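Local coordinates for uncharacterized protein (Vibrio parahaemolyticus M0605, PDB 3X0T), which is PirA, probably a component of the plasmid-encoded, probably pore-forming toxin that makes this marine bacterium virulent, at residues L51-Q56 and E78-Q83. Residues are numbered along the deposited sequence; the frame is centred on the assembly and turned at random.
Sequences LTIQYQ and ETYHLQ
Strands 51-56 and 79-82 run nearly parallel, 11° between their directions and 9.2 Å between axes, but belong to opposite sheets of a jelly-roll sandwich. Strand 51-56 lies inside one sheet, between 91-98 and 67-74; strand 79-82 edges the other, beside 41-45. With the backbones too far apart to pair, the contact is made almost wholly by apolar side chains, from residues alternating along each strand: I53 and Y55 on one, Y80 and L82 on the other. L82 carries most of the contact. With CG anti to the backbone N (chi1 177°), it sends CD2 across the interface, where the methyl sits 3.8 Å from I53 CD1 and about as close to I53 CG1. The same L82 CD2 meets the Y55 ring at its edge, near the ring plane, 4.0 Å from CD2 of Y55. I53 has CG1 anti to N, which puts CG2 between N and the carbonyl carbon, from where it approaches the Y80 ring obliquely, 4.2 Å from CD2 of Y80. I94 and I43 extend this core from the neighbouring strands, and Y80 stacks on H72. Y55 ends in a hydroxyl hydrogen-bonded to Q92. On the side of 51-56 turned from the other sheet, Q56 NE2 donates to Q54 OE1. H81 is bonded to D42 through ND1, while its NE2 donates almost straight (170°), in the ring plane, to a lone pair of Q83 OE1 at 2.7 Å.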
ATOM      1  N   LEU A  51     -11.152   0.388  -5.983  1.00 10.55           N
ATOM      2  CA  LEU A  51     -10.003  -0.457  -5.621  1.00  9.11           C
ATOM      3  C   LEU A  51     -10.004  -0.633  -4.114  1.00 10.04           C
ATOM      4  O   LEU A  51     -10.336   0.295  -3.374  1.00 12.55           O
ATOM      5  CB  LEU A  51      -8.706   0.245  -6.052  1.00  9.82           C
ATOM      6  CG  LEU A  51      -8.537   0.478  -7.569  1.00  9.63           C
ATOM      7  CD1 LEU A  51      -7.376   1.402  -7.857  1.00 10.92           C
ATOM      8  CD2 LEU A  51      -8.474  -0.792  -8.316  1.00 11.04           C
ATOM      9  N   THR A  52      -9.498  -1.796  -3.662  1.00  9.36           N
ATOM     10  CA  THR A  52      -9.184  -1.948  -2.227  1.00 10.12           C
ATOM     11  C   THR A  52      -7.673  -1.796  -1.992  1.00  9.43           C
ATOM     12  O   THR A  52      -6.904  -2.355  -2.776  1.00 10.50           O
ATOM     13  CB  THR A  52      -9.635  -3.312  -1.757  1.00 11.32           C
ATOM     14  OG1 THR A  52     -11.071  -3.341  -1.836  1.00 12.30           O
ATOM     15  CG2 THR A  52      -9.234  -3.578  -0.306  1.00 14.37           C
ATOM     16  N   ILE A  53      -7.271  -1.049  -0.982  1.00  8.47           N
ATOM     17  CA  ILE A  53      -5.882  -1.030  -0.569  1.00  8.44           C
ATOM     18  C   ILE A  53      -5.772  -1.736   0.763  1.00  8.07           C
ATOM     19  O   ILE A  53      -6.620  -1.534   1.663  1.00  9.18           O
ATOM     20  CB  ILE A  53      -5.319   0.400  -0.547  1.00  8.86           C
ATOM     21  CG1 ILE A  53      -3.790   0.363  -0.377  1.00  8.10           C
ATOM     22  CG2 ILE A  53      -6.011   1.312   0.462  1.00 11.21           C
ATOM     23  CD1 ILE A  53      -3.126   1.701  -0.619  1.00  9.54           C
ATOM     24  N   GLN A  54      -4.749  -2.566   0.907  1.00  7.62           N
ATOM     25  CA  GLN A  54      -4.536  -3.269   2.189  1.00  7.99           C
ATOM     26  C   GLN A  54      -3.098  -3.149   2.649  1.00  6.99           C
ATOM     27  O   GLN A  54      -2.151  -3.198   1.848  1.00  7.85           O
ATOM     28  CB  GLN A  54      -4.862  -4.790   2.125  1.00  7.94           C
ATOM     29  CG  GLN A  54      -6.312  -5.036   1.707  1.00  9.84           C
ATOM     30  CD  GLN A  54      -6.728  -6.414   1.925  1.00  9.33           C
ATOM     31  OE1 GLN A  54      -5.972  -7.401   1.773  1.00  9.67           O
ATOM     32  NE2 GLN A  54      -8.027  -6.529   2.309  1.00 11.56           N
ATOM     33  N   TYR A  55      -2.943  -3.012   3.956  1.00  7.05           N
ATOM     34  CA  TYR A  55      -1.650  -3.119   4.634  1.00  7.01           C
ATOM     35  C   TYR A  55      -1.579  -4.528   5.205  1.00  6.35           C
ATOM     36  O   TYR A  55      -2.434  -4.876   5.995  1.00  7.58           O
ATOM     37  CB  TYR A  55      -1.527  -2.054   5.733  1.00  7.49           C
ATOM     38  CG  TYR A  55      -0.129  -1.687   6.043  1.00  7.32           C
ATOM     39  CD1 TYR A  55       0.745  -2.598   6.689  1.00  7.79           C
ATOM     40  CD2 TYR A  55       0.404  -0.466   5.634  1.00  7.73           C
ATOM     41  CE1 TYR A  55       2.082  -2.278   6.891  1.00  8.00           C
ATOM     42  CE2 TYR A  55       1.738  -0.158   5.824  1.00  8.19           C
ATOM     43  CZ  TYR A  55       2.575  -1.067   6.452  1.00  8.73           C
ATOM     44  OH  TYR A  55       3.901  -0.727   6.617  1.00  9.84           O
ATOM     45  N   GLN A  56      -0.580  -5.306   4.781  1.00  6.86           N
ATOM     46  CA  GLN A  56      -0.470  -6.707   5.179  1.00  6.86           C
ATOM     47  C   GLN A  56       0.847  -6.970   5.883  1.00  6.24           C
ATOM     48  O   GLN A  56       1.818  -6.208   5.680  1.00  6.69           O
ATOM     49  CB  GLN A  56      -0.579  -7.604   3.968  1.00  6.90           C
ATOM     50  CG  GLN A  56      -1.938  -7.495   3.286  1.00  7.96           C
ATOM     51  CD  GLN A  56      -2.117  -8.488   2.162  1.00  8.13           C
ATOM     52  OE1 GLN A  56      -1.179  -9.214   1.790  1.00  8.91           O
ATOM     53  NE2 GLN A  56      -3.328  -8.535   1.609  1.00  9.08           N
ATOM     54  N   GLU A  78     -10.785   9.289  -6.145  1.00 16.16           N
ATOM     55  CA  GLU A  78     -10.514   9.652  -4.757  1.00 16.75           C
ATOM     56  C   GLU A  78      -9.052   9.415  -4.426  1.00 15.07           C
ATOM     57  O   GLU A  78      -8.388   8.537  -5.014  1.00 14.33           O
ATOM     58  CB  GLU A  78     -11.296   8.757  -3.773  1.00 19.97           C
ATOM     59  CG  GLU A  78     -12.825   8.931  -3.773  1.00 27.16           C
ATOM     60  CD  GLU A  78     -13.520   8.038  -2.681  1.00 23.41           C
ATOM     61  OE1 GLU A  78     -12.996   6.979  -2.117  1.00 24.00           O
ATOM     62  OE2 GLU A  78     -14.652   8.519  -2.506  1.00 33.85           O
ATOM     63  N   THR A  79      -8.597  10.182  -3.434  1.00 14.87           N
ATOM     64  CA  THR A  79      -7.307   9.946  -2.829  1.00 13.08           C
ATOM     65  C   THR A  79      -7.507   9.602  -1.371  1.00 12.70           C
ATOM     66  O   THR A  79      -8.310  10.219  -0.674  1.00 15.95           O
ATOM     67  CB  THR A  79      -6.376  11.141  -2.958  1.00 14.25           C
ATOM     68  OG1 THR A  79      -6.209  11.435  -4.354  1.00 17.60           O
ATOM     69  CG2 THR A  79      -5.136  10.940  -2.323  1.00 17.47           C
ATOM     70  N   TYR A  80      -6.807   8.593  -0.871  1.00 12.05           N
ATOM     71  CA  TYR A  80      -6.965   8.098   0.468  1.00 12.01           C
ATOM     72  C   TYR A  80      -5.626   7.879   1.185  1.00 12.31           C
ATOM     73  O   TYR A  80      -4.701   7.398   0.543  1.00 12.05           O
ATOM     74  CB  TYR A  80      -7.680   6.764   0.453  1.00 13.31           C
ATOM     75  CG  TYR A  80      -7.776   6.117   1.762  1.00 12.71           C
ATOM     76  CD1 TYR A  80      -8.680   6.617   2.725  1.00 16.10           C
ATOM     77  CD2 TYR A  80      -6.949   5.037   2.126  1.00 13.32           C
ATOM     78  CE1 TYR A  80      -8.784   6.024   3.965  1.00 14.62           C
ATOM     79  CE2 TYR A  80      -7.086   4.420   3.367  1.00 13.87           C
ATOM     80  CZ  TYR A  80      -8.005   4.951   4.288  1.00 16.54           C
ATOM     81  OH  TYR A  80      -8.100   4.325   5.527  1.00 19.56           O
ATOM     82  N   HIS A  81      -5.521   8.276   2.454  1.00 13.16           N
ATOM     83  CA  HIS A  81      -4.252   8.094   3.225  1.00 12.94           C
ATOM     84  C   HIS A  81      -4.298   6.840   4.030  1.00 12.14           C
ATOM     85  O   HIS A  81      -5.178   6.621   4.877  1.00 13.63           O
ATOM     86  CB  HIS A  81      -4.106   9.283   4.187  1.00 13.66           C
ATOM     87  CG  HIS A  81      -2.892   9.098   5.034  1.00 14.13           C
ATOM     88  ND1 HIS A  81      -1.606   9.269   4.550  1.00 13.94           N
ATOM     89  CD2 HIS A  81      -2.726   8.720   6.310  1.00 13.84           C
ATOM     90  CE1 HIS A  81      -0.694   9.007   5.487  1.00 14.22           C
ATOM     91  NE2 HIS A  81      -1.356   8.683   6.571  1.00 13.56           N
ATOM     92  N   LEU A  82      -3.392   5.890   3.691  1.00 11.00           N
ATOM     93  CA  LEU A  82      -3.223   4.669   4.459  1.00  9.51           C
ATOM     94  C   LEU A  82      -2.056   4.860   5.395  1.00 10.00           C
ATOM     95  O   LEU A  82      -0.879   4.860   5.001  1.00 10.40           O
ATOM     96  CB  LEU A  82      -2.925   3.513   3.479  1.00 10.30           C
ATOM     97  CG  LEU A  82      -2.658   2.154   4.122  1.00 10.17           C
ATOM     98  CD1 LEU A  82      -3.823   1.720   4.969  1.00 16.63           C
ATOM     99  CD2 LEU A  82      -2.299   1.127   3.089  1.00 10.69           C
ATOM    100  N   GLN A  83      -2.395   5.053   6.679  1.00 11.08           N
ATOM    101  CA  GLN A  83      -1.337   5.216   7.691  1.00 12.05           C
ATOM    102  C   GLN A  83      -0.814   3.825   8.095  1.00  9.63           C
ATOM    103  O   GLN A  83      -1.601   2.929   8.379  1.00 10.91           O
ATOM    104  CB  GLN A  83      -1.992   5.957   8.893  1.00 12.92           C
ATOM    105  CG  GLN A  83      -1.024   6.185  10.052  1.00 14.15           C
ATOM    106  CD  GLN A  83       0.104   7.206   9.724  1.00 12.12           C
ATOM    107  OE1 GLN A  83       0.022   8.026   8.807  1.00 13.79           O
ATOM    108  NE2 GLN A  83       1.151   7.119  10.538  1.00 14.33           N
TER